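PDB 2QDD: mandelate racemase/muconate lactonizing enzyme from Roseovarius nubinhibens, which is of uncharacterised function but binds magnesium and, as a member of the enolase superfamily, probably abstracts a proton alpha to a substrate carboxylate. Local coordinates for residues L13-A18 with L33-L38. Numbering follows the deposited sequence.
Sequences LDLPLA and LDSTYL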
ATOM      1  N   LEU A  13       1.181   5.374 -50.092  1.00 42.18           N
ATOM      2  CA  LEU A  13       1.008   6.784 -50.390  1.00 40.06           C
ATOM      3  C   LEU A  13       2.206   7.540 -49.833  1.00 44.92           C
ATOM      4  O   LEU A  13       2.563   7.375 -48.666  1.00 51.33           O
ATOM      5  CB  LEU A  13      -0.294   7.304 -49.765  1.00 41.43           C
ATOM      6  CG  LEU A  13      -1.649   7.019 -50.439  1.00 42.78           C
ATOM      7  CD1 LEU A  13      -2.157   5.595 -50.205  1.00 48.12           C
ATOM      8  CD2 LEU A  13      -2.689   8.014 -49.969  1.00 36.94           C
ATOM      9  N   ASP A  14       2.830   8.350 -50.680  1.00 47.91           N
ATOM     10  CA  ASP A  14       3.905   9.244 -50.273  1.00 49.69           C
ATOM     11  C   ASP A  14       3.309  10.627 -50.035  1.00 51.73           C
ATOM     12  O   ASP A  14       2.894  11.301 -50.982  1.00 58.98           O
ATOM     13  CB  ASP A  14       4.961   9.311 -51.381  1.00 54.75           C
ATOM     14  CG  ASP A  14       6.351   9.610 -50.856  1.00 65.96           C
ATOM     15  OD1 ASP A  14       6.553  10.691 -50.261  1.00 69.34           O
ATOM     16  OD2 ASP A  14       7.248   8.763 -51.056  1.00 75.10           O
ATOM     17  N   LEU A  15       3.251  11.045 -48.774  1.00 46.88           N
ATOM     18  CA  LEU A  15       2.533  12.265 -48.412  1.00 44.70           C
ATOM     19  C   LEU A  15       3.478  13.328 -47.871  1.00 45.29           C
ATOM     20  O   LEU A  15       3.885  13.254 -46.712  1.00 46.64           O
ATOM     21  CB  LEU A  15       1.451  11.984 -47.371  1.00 41.47           C
ATOM     22  CG  LEU A  15       0.386  10.920 -47.599  1.00 44.39           C
ATOM     23  CD1 LEU A  15      -0.271  10.658 -46.267  1.00 41.63           C
ATOM     24  CD2 LEU A  15      -0.641  11.391 -48.623  1.00 43.67           C
ATOM     25  N   PRO A  16       3.822  14.327 -48.704  1.00 45.67           N
ATOM     26  CA  PRO A  16       4.708  15.391 -48.235  1.00 43.10           C
ATOM     27  C   PRO A  16       4.029  16.252 -47.174  1.00 42.19           C
ATOM     28  O   PRO A  16       2.825  16.508 -47.255  1.00 39.28           O
ATOM     29  CB  PRO A  16       4.988  16.206 -49.502  1.00 39.54           C
ATOM     30  CG  PRO A  16       3.828  15.934 -50.396  1.00 47.62           C
ATOM     31  CD  PRO A  16       3.405  14.525 -50.105  1.00 45.62           C
ATOM     32  N   LEU A  17       4.800  16.662 -46.175  1.00 43.68           N
ATOM     33  CA  LEU A  17       4.323  17.600 -45.168  1.00 45.89           C
ATOM     34  C   LEU A  17       4.423  19.035 -45.670  1.00 47.19           C
ATOM     35  O   LEU A  17       5.319  19.367 -46.452  1.00 45.41           O
ATOM     36  CB  LEU A  17       5.113  17.439 -43.864  1.00 44.16           C
ATOM     37  CG  LEU A  17       5.075  16.071 -43.173  1.00 40.79           C
ATOM     38  CD1 LEU A  17       6.190  15.981 -42.151  1.00 45.41           C
ATOM     39  CD2 LEU A  17       3.729  15.801 -42.522  1.00 40.02           C
ATOM     40  N   ALA A  18       3.493  19.870 -45.214  1.00 50.90           N
ATOM     41  CA  ALA A  18       3.537  21.314 -45.435  1.00 55.87           C
ATOM     42  C   ALA A  18       4.729  21.981 -44.736  1.00 60.47           C
ATOM     43  O   ALA A  18       5.370  22.865 -45.307  1.00 61.56           O
ATOM     44  CB  ALA A  18       2.226  21.955 -44.987  1.00 55.89           C
ATOM     45  N   LEU A  33       5.273  11.433 -45.046  1.00 44.18           N
ATOM     46  CA  LEU A  33       4.700  10.313 -44.318  1.00 41.94           C
ATOM     47  C   LEU A  33       4.470   9.119 -45.234  1.00 39.27           C
ATOM     48  O   LEU A  33       4.074   9.278 -46.388  1.00 41.66           O
ATOM     49  CB  LEU A  33       3.390  10.723 -43.637  1.00 37.83           C
ATOM     50  CG  LEU A  33       3.432  11.754 -42.504  1.00 40.33           C
ATOM     51  CD1 LEU A  33       2.049  11.934 -41.915  1.00 37.34           C
ATOM     52  CD2 LEU A  33       4.421  11.381 -41.409  1.00 38.80           C
ATOM     53  N   ASP A  34       4.731   7.930 -44.705  1.00 33.56           N
ATOM     54  CA  ASP A  34       4.500   6.676 -45.410  1.00 34.95           C
ATOM     55  C   ASP A  34       3.143   6.151 -44.950  1.00 37.54           C
ATOM     56  O   ASP A  34       3.028   5.518 -43.892  1.00 40.83           O
ATOM     57  CB  ASP A  34       5.637   5.691 -45.076  1.00 35.68           C
ATOM     58  CG  ASP A  34       5.484   4.324 -45.741  1.00 42.40           C
ATOM     59  OD1 ASP A  34       6.527   3.663 -45.943  1.00 52.48           O
ATOM     60  OD2 ASP A  34       4.355   3.878 -46.039  1.00 46.08           O
ATOM     61  N   SER A  35       2.120   6.424 -45.753  1.00 35.80           N
ATOM     62  CA  SER A  35       0.769   5.974 -45.463  1.00 33.04           C
ATOM     63  C   SER A  35       0.439   4.687 -46.200  1.00 32.08           C
ATOM     64  O   SER A  35       0.846   4.489 -47.340  1.00 34.55           O
ATOM     65  CB  SER A  35      -0.247   7.051 -45.834  1.00 32.89           C
ATOM     66  OG  SER A  35      -1.547   6.677 -45.427  1.00 34.34           O
ATOM     67  N   THR A  36      -0.307   3.820 -45.529  1.00 32.70           N
ATOM     68  CA  THR A  36      -0.858   2.629 -46.141  1.00 27.56           C
ATOM     69  C   THR A  36      -2.375   2.773 -46.180  1.00 30.24           C
ATOM     70  O   THR A  36      -3.005   2.992 -45.143  1.00 29.10           O
ATOM     71  CB  THR A  36      -0.464   1.374 -45.332  1.00 29.24           C
ATOM     72  OG1 THR A  36       0.962   1.280 -45.270  1.00 36.84           O
ATOM     73  CG2 THR A  36      -1.010   0.115 -45.973  1.00 20.12           C
ATOM     74  N   TYR A  37      -2.945   2.675 -47.381  1.00 31.25           N
ATOM     75  CA  TYR A  37      -4.380   2.420 -47.558  1.00 32.81           C
ATOM     76  C   TYR A  37      -4.626   0.931 -47.760  1.00 30.84           C
ATOM     77  O   TYR A  37      -3.897   0.262 -48.490  1.00 32.47           O
ATOM     78  CB  TYR A  37      -4.928   3.176 -48.770  1.00 33.58           C
ATOM     79  CG  TYR A  37      -5.372   4.604 -48.517  1.00 38.69           C
ATOM     80  CD1 TYR A  37      -6.406   5.166 -49.266  1.00 35.41           C
ATOM     81  CD2 TYR A  37      -4.756   5.401 -47.545  1.00 37.54           C
ATOM     82  CE1 TYR A  37      -6.818   6.476 -49.058  1.00 31.20           C
ATOM     83  CE2 TYR A  37      -5.163   6.712 -47.326  1.00 37.08           C
ATOM     84  CZ  TYR A  37      -6.195   7.244 -48.086  1.00 39.71           C
ATOM     85  OH  TYR A  37      -6.603   8.542 -47.876  1.00 35.73           O
ATOM     86  N   LEU A  38      -5.666   0.422 -47.113  1.00 30.76           N
ATOM     87  CA  LEU A  38      -6.075  -0.957 -47.286  1.00 31.17           C
ATOM     88  C   LEU A  38      -7.521  -1.015 -47.768  1.00 31.84           C
ATOM     89  O   LEU A  38      -8.389  -0.337 -47.221  1.00 29.24           O
ATOM     90  CB  LEU A  38      -5.897  -1.728 -45.979  1.00 30.91           C
ATOM     91  CG  LEU A  38      -6.450  -3.153 -45.897  1.00 37.75           C
ATOM     92  CD1 LEU A  38      -5.611  -4.163 -46.680  1.00 35.46           C
ATOM     93  CD2 LEU A  38      -6.555  -3.554 -44.457  1.00 33.50           C
TER
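Four backbone hydrogen bonds hold L13-L15 antiparallel to L33-S35. L13 and S35 exchange a pair, L13 N to S35 O at 2.9 Å and S35 N to L13 O at 3.1 Å; L15 and L33 do the same, with D14 and D34 forming the non-hydrogen-bonded pair between them. Three of the donors lie in the plane of the carbonyl they meet, but L33 N reaches L15 O (2.8 Å) from 33° out of that plane.

The apolar contacts gather on the face that carries L13, L15, L33 and S35. L13 has its CG anti to the carbonyl carbon (chi1 -79°), and both its methyls meet Y37: CD1 lies 3.7 Å from Y37 CD2, while CD2 sits over the ring face, offset toward the rim, in a CH-pi contact 4.1 Å from the centroid. An alanine in place of Y37 would remove the ring that the L13 methyls meet and the hydroxyl that bonds T299, and would probably loosen the packing of L13 on this face. Next along, L15 CD1 packs 3.6 Å from S35 CB, and L17 crosses L33 at about a right angle.

Charges occupy the other face, where D14 pairs with R32 and D34 with R68 of helix 64-78. S35 OG, back on the leucine side, bonds to E51 of strand 47-52. Strands 5-22 and 29-42 thus form a beta hairpin at the centre of the antiparallel sheet that characterises the N-terminal capping domain of the enolase superfamily.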